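Local coordinates for protein invasin (Yersinia enterocolitica, PDB 1P9H) that binds collagen and forms a fibrillar matrix on the bacterial surface, promoting attachment to and invasion of eukaryotic cells as a homotrimeric autotransporter adhesin, at the interface of chains A and B. Residues are numbered along the deposited sequence; one frame, centred on the assembly and turned at random. Chains: chain A/B, Invasin.

Contact 1: the interface of chains A and B. Residues chain A 163, 165, 169-173; chain B 182-183.
B:Thr182 lies beside A:Ser171 in a parallel beta bridge, by which strand 180-182 of chain B pairs with strand 169-171 of chain A near the stalk-side end of the collagen-binding YadA head, whose fold is a left-handed parallel beta-roll. Two backbone bonds define the register. B:Thr182 N donates to A:Val170 O at 2.8 Å, almost straight at the hydrogen (169°). On the other side of the bridge, A:Ile172 N donates to B:Thr182 O at 3.1 Å.

Packing is tight where B:His183 follows the strand. Its CB comes to 3.5 Å from A:Gly173 CA, meeting main chain rather than a side chain, and A:Gly173 O sits over one face of the imidazole, offset toward the rim. The ring's CD2 side turns toward the side chain of A:Ser171. That serine has its OG anti to the backbone N (chi1 170°), where the hydroxyl can donate to A:Lys163 O at 2.8 Å, standing well above the carbonyl plane, while accepting from A:Gly173 N. These two bonds inside chain A would restrain its rotation, and they tie the loop at A:Lys163 to the strand that receives chain B.

The side of the contact around B:Thr182 OG1 is looser and bridged by water. Water 1 lies 2.8 Å from B:Thr182 OG1 and 2.7 Å from A:Asp165 OD1, and it is also bonded to A:Asp165 N and A:Ser169 OG. One solvent molecule thus joins the threonine hydroxyl to both backbone and side chain of chain A, whereas the direct bond from that hydroxyl to A:Val170 O is weak. The threonine methyl CG2 stays 3.9 Å from A:Asp165 OD1. Farther along, A:Asp165 and B:His183 run past each other in opposite directions, their carboxylate and ring planes 56° apart. OD2 of the aspartate remains 4.1 Å from NE2 of the histidine, so any charge attraction would act without direct contact.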
loop_
_atom_site.group_PDB
_atom_site.type_symbol
_atom_site.label_atom_id
_atom_site.label_comp_id
_atom_site.label_asym_id
_atom_site.label_seq_id
_atom_site.Cartn_x
_atom_site.Cartn_y
_atom_site.Cartn_z
ATOM N N LYS A 163 11.037 -13.665 6.944
ATOM C CA LYS A 163 10.766 -14.784 6.060
ATOM C C LYS A 163 10.016 -15.871 6.800
ATOM O O LYS A 163 10.326 -16.181 7.954
ATOM C CB LYS A 163 12.081 -15.342 5.515
ATOM N N ASP A 165 8.785 -19.765 7.499
ATOM C CA ASP A 165 9.485 -21.044 7.484
ATOM C C ASP A 165 8.495 -22.203 7.420
ATOM O O ASP A 165 8.891 -23.371 7.467
ATOM C CB ASP A 165 10.369 -21.179 8.733
ATOM C CG ASP A 165 9.566 -21.340 10.016
ATOM O OD1 ASP A 165 8.345 -21.068 10.015
ATOM O OD2 ASP A 165 10.168 -21.734 11.039
ATOM N N SER A 169 1.293 -19.609 8.753
ATOM C CA SER A 169 2.009 -18.918 9.814
ATOM C C SER A 169 2.237 -17.438 9.560
ATOM O O SER A 169 2.009 -16.932 8.464
ATOM C CB SER A 169 3.369 -19.583 10.041
ATOM O OG SER A 169 4.246 -19.324 8.951
ATOM N N VAL A 170 2.687 -16.762 10.609
ATOM C CA VAL A 170 3.022 -15.347 10.565
ATOM C C VAL A 170 4.440 -15.258 11.110
ATOM O O VAL A 170 4.693 -15.647 12.251
ATOM C CB VAL A 170 2.104 -14.498 11.474
ATOM C CG1 VAL A 170 2.567 -13.042 11.460
ATOM C CG2 VAL A 170 0.659 -14.595 11.009
ATOM N N SER A 171 5.368 -14.770 10.296
ATOM C CA SER A 171 6.744 -14.636 10.743
ATOM C C SER A 171 7.103 -13.180 10.964
ATOM O O SER A 171 6.812 -12.327 10.122
ATOM C CB SER A 171 7.714 -15.215 9.716
ATOM O OG SER A 171 9.044 -14.872 10.076
ATOM N N ILE A 172 7.734 -12.892 12.098
ATOM C CA ILE A 172 8.159 -11.531 12.384
ATOM C C ILE A 172 9.684 -11.461 12.449
ATOM O O ILE A 172 10.248 -10.572 13.081
ATOM C CB ILE A 172 7.550 -10.984 13.707
ATOM C CG1 ILE A 172 7.898 -11.893 14.889
ATOM C CG2 ILE A 172 6.037 -10.857 13.561
ATOM C CD1 ILE A 172 7.445 -11.328 16.231
ATOM N N GLY A 173 10.346 -12.402 11.782
ATOM C CA GLY A 173 11.799 -12.413 11.777
ATOM C C GLY A 173 12.386 -13.333 10.723
ATOM O O GLY A 173 11.693 -13.769 9.806
ATOM N N THR B 182 5.858 -17.025 14.352
ATOM C CA THR B 182 7.255 -17.442 14.437
ATOM C C THR B 182 8.317 -16.354 14.494
ATOM O O THR B 182 8.060 -15.192 14.177
ATOM C CB THR B 182 7.589 -18.351 13.253
ATOM O OG1 THR B 182 7.612 -17.567 12.052
ATOM C CG2 THR B 182 6.528 -19.432 13.101
ATOM N N HIS B 183 9.523 -16.767 14.882
ATOM C CA HIS B 183 10.680 -15.886 15.002
ATOM C C HIS B 183 10.449 -14.814 16.056
ATOM O O HIS B 183 10.816 -13.647 15.881
ATOM C CB HIS B 183 10.998 -15.254 13.643
ATOM C CG HIS B 183 11.292 -16.257 12.570
ATOM N ND1 HIS B 183 12.556 -16.755 12.337
ATOM C CD2 HIS B 183 10.474 -16.882 11.688
ATOM C CE1 HIS B 183 12.505 -17.641 11.357
ATOM N NE2 HIS B 183 11.253 -17.737 10.947
HETATM O O HOH W 1 6.953 -18.784 9.676
#

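Contact 2: the interface of chains A and B. Residues chain A 17-20; chain B 28-30, 32.
A:Asn18 and B:Asp29 meet at the N-terminal end of the collagen-binding head, where the extended segment A:Pro17 to A:Thr20 runs against the short strand 28-29 of the neighbouring subunit in the YadA trimer.

Two hydrogen bonds cross here. A:Asn18 N donates to the carboxylate oxygen B:Asp29 OD2 at 2.7 Å, bent at the hydrogen (140°). The donor meets OD2 on its anti side, somewhat out of the carboxylate plane. The aspartate stretches away from its own amide nitrogen (chi1 -176°), which carries the carboxylate to the main chain of A:Asn18, not to its side-chain amide. OD2 also lies 3.1 Å from A:Asn18 O, an unfavourable meeting of two acceptors unless the carboxyl group carries a proton, which is not seen; no bond is inferred. A backbone-to-backbone bond runs from A:Thr20 N to B:Ala28 O at 3.2 Å and is also bent, at 138°.

Apolar contacts flank these bonds. A:Leu19 reaches over the backbone of B:Ala28 with one branch, CD2 lying 3.7 Å from the alanine CA. On the aspartate side, A:Pro17 and B:Leu32 meet at a slant, the proline CB 4.0 Å from the leucine CD1, a light touch at the margin.

Last is a mixed contact: A:Thr20 and B:Pro30 cross at about a right angle, and the hydroxyl oxygen A:Thr20 OG1 stands 3.5 Å from the ring carbon B:Pro30 CD.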
loop_
_atom_site.group_PDB
_atom_site.type_symbol
_atom_site.label_atom_id
_atom_site.label_comp_id
_atom_site.label_asym_id
_atom_site.label_seq_id
_atom_site.Cartn_x
_atom_site.Cartn_y
_atom_site.Cartn_z
ATOM N N PRO A 17 -15.161 7.758 -35.118
ATOM C CA PRO A 17 -14.409 7.046 -34.060
ATOM C C PRO A 17 -15.028 7.304 -32.689
ATOM O O PRO A 17 -15.377 8.438 -32.362
ATOM C CB PRO A 17 -12.980 7.566 -34.105
ATOM C CG PRO A 17 -12.879 8.058 -35.548
ATOM C CD PRO A 17 -14.255 8.664 -35.846
ATOM N N ASN A 18 -15.166 6.247 -31.896
ATOM C CA ASN A 18 -15.736 6.366 -30.560
ATOM C C ASN A 18 -14.601 6.435 -29.544
ATOM O O ASN A 18 -13.949 5.431 -29.253
ATOM C CB ASN A 18 -16.644 5.170 -30.261
ATOM C CG ASN A 18 -17.380 5.310 -28.944
ATOM O OD1 ASN A 18 -18.042 6.319 -28.693
ATOM N ND2 ASN A 18 -17.274 4.295 -28.095
ATOM N N LEU A 19 -14.368 7.630 -29.011
ATOM C CA LEU A 19 -13.301 7.840 -28.040
ATOM C C LEU A 19 -13.724 7.461 -26.625
ATOM O O LEU A 19 -14.545 8.141 -26.006
ATOM C CB LEU A 19 -12.854 9.306 -28.071
ATOM C CG LEU A 19 -12.552 9.885 -29.456
ATOM C CD1 LEU A 19 -12.122 11.334 -29.314
ATOM C CD2 LEU A 19 -11.467 9.068 -30.140
ATOM N N THR A 20 -13.157 6.370 -26.115
ATOM C CA THR A 20 -13.468 5.901 -24.771
ATOM C C THR A 20 -12.204 5.714 -23.943
ATOM O O THR A 20 -12.268 5.604 -22.719
ATOM C CB THR A 20 -14.202 4.546 -24.802
ATOM O OG1 THR A 20 -13.364 3.564 -25.426
ATOM C CG2 THR A 20 -15.513 4.661 -25.571
ATOM N N ALA B 28 -8.816 8.595 -27.601
ATOM C CA ALA B 28 -8.517 7.501 -28.513
ATOM C C ALA B 28 -9.595 6.430 -28.583
ATOM O O ALA B 28 -10.333 6.203 -27.626
ATOM C CB ALA B 28 -7.188 6.860 -28.120
ATOM N N ASP B 29 -9.677 5.784 -29.742
ATOM C CA ASP B 29 -10.620 4.698 -29.959
ATOM C C ASP B 29 -9.742 3.454 -29.899
ATOM O O ASP B 29 -8.917 3.226 -30.785
ATOM C CB ASP B 29 -11.271 4.808 -31.339
ATOM C CG ASP B 29 -12.337 3.752 -31.566
ATOM O OD1 ASP B 29 -12.059 2.560 -31.309
ATOM O OD2 ASP B 29 -13.451 4.110 -32.006
ATOM N N PRO B 30 -9.896 2.639 -28.845
ATOM C CA PRO B 30 -9.099 1.420 -28.684
ATOM C C PRO B 30 -9.198 0.433 -29.843
ATOM O O PRO B 30 -8.387 -0.485 -29.954
ATOM C CB PRO B 30 -9.620 0.841 -27.369
ATOM C CG PRO B 30 -11.039 1.312 -27.334
ATOM C CD PRO B 30 -10.912 2.743 -27.785
ATOM N N LEU B 32 -8.942 1.403 -32.909
ATOM C CA LEU B 32 -8.128 1.973 -33.977
ATOM C C LEU B 32 -6.706 2.247 -33.498
ATOM O O LEU B 32 -5.765 2.260 -34.292
ATOM C CB LEU B 32 -8.763 3.268 -34.489
ATOM C CG LEU B 32 -10.203 3.159 -35.002
ATOM C CD1 LEU B 32 -10.685 4.527 -35.456
ATOM C CD2 LEU B 32 -10.272 2.160 -36.146
#

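About 50 Å separates the C-alpha centres of contact 1 and contact 2, which share no residue and lie toward opposite ends of the head. Contact 1 uses strand 180-182 of chain B, shortly before helix 196-204 in the region of the coiled stalk; contact 2 uses strand 28-29 of chain B and the first modelled residues of chain A. Contact 1 includes a parallel beta bridge, whereas contact 2 combines a backbone bond with one to a carboxylate. Since the protein is a homotrimer, each contact should recur around the assembly, and together they would fasten neighbouring subunits near both ends.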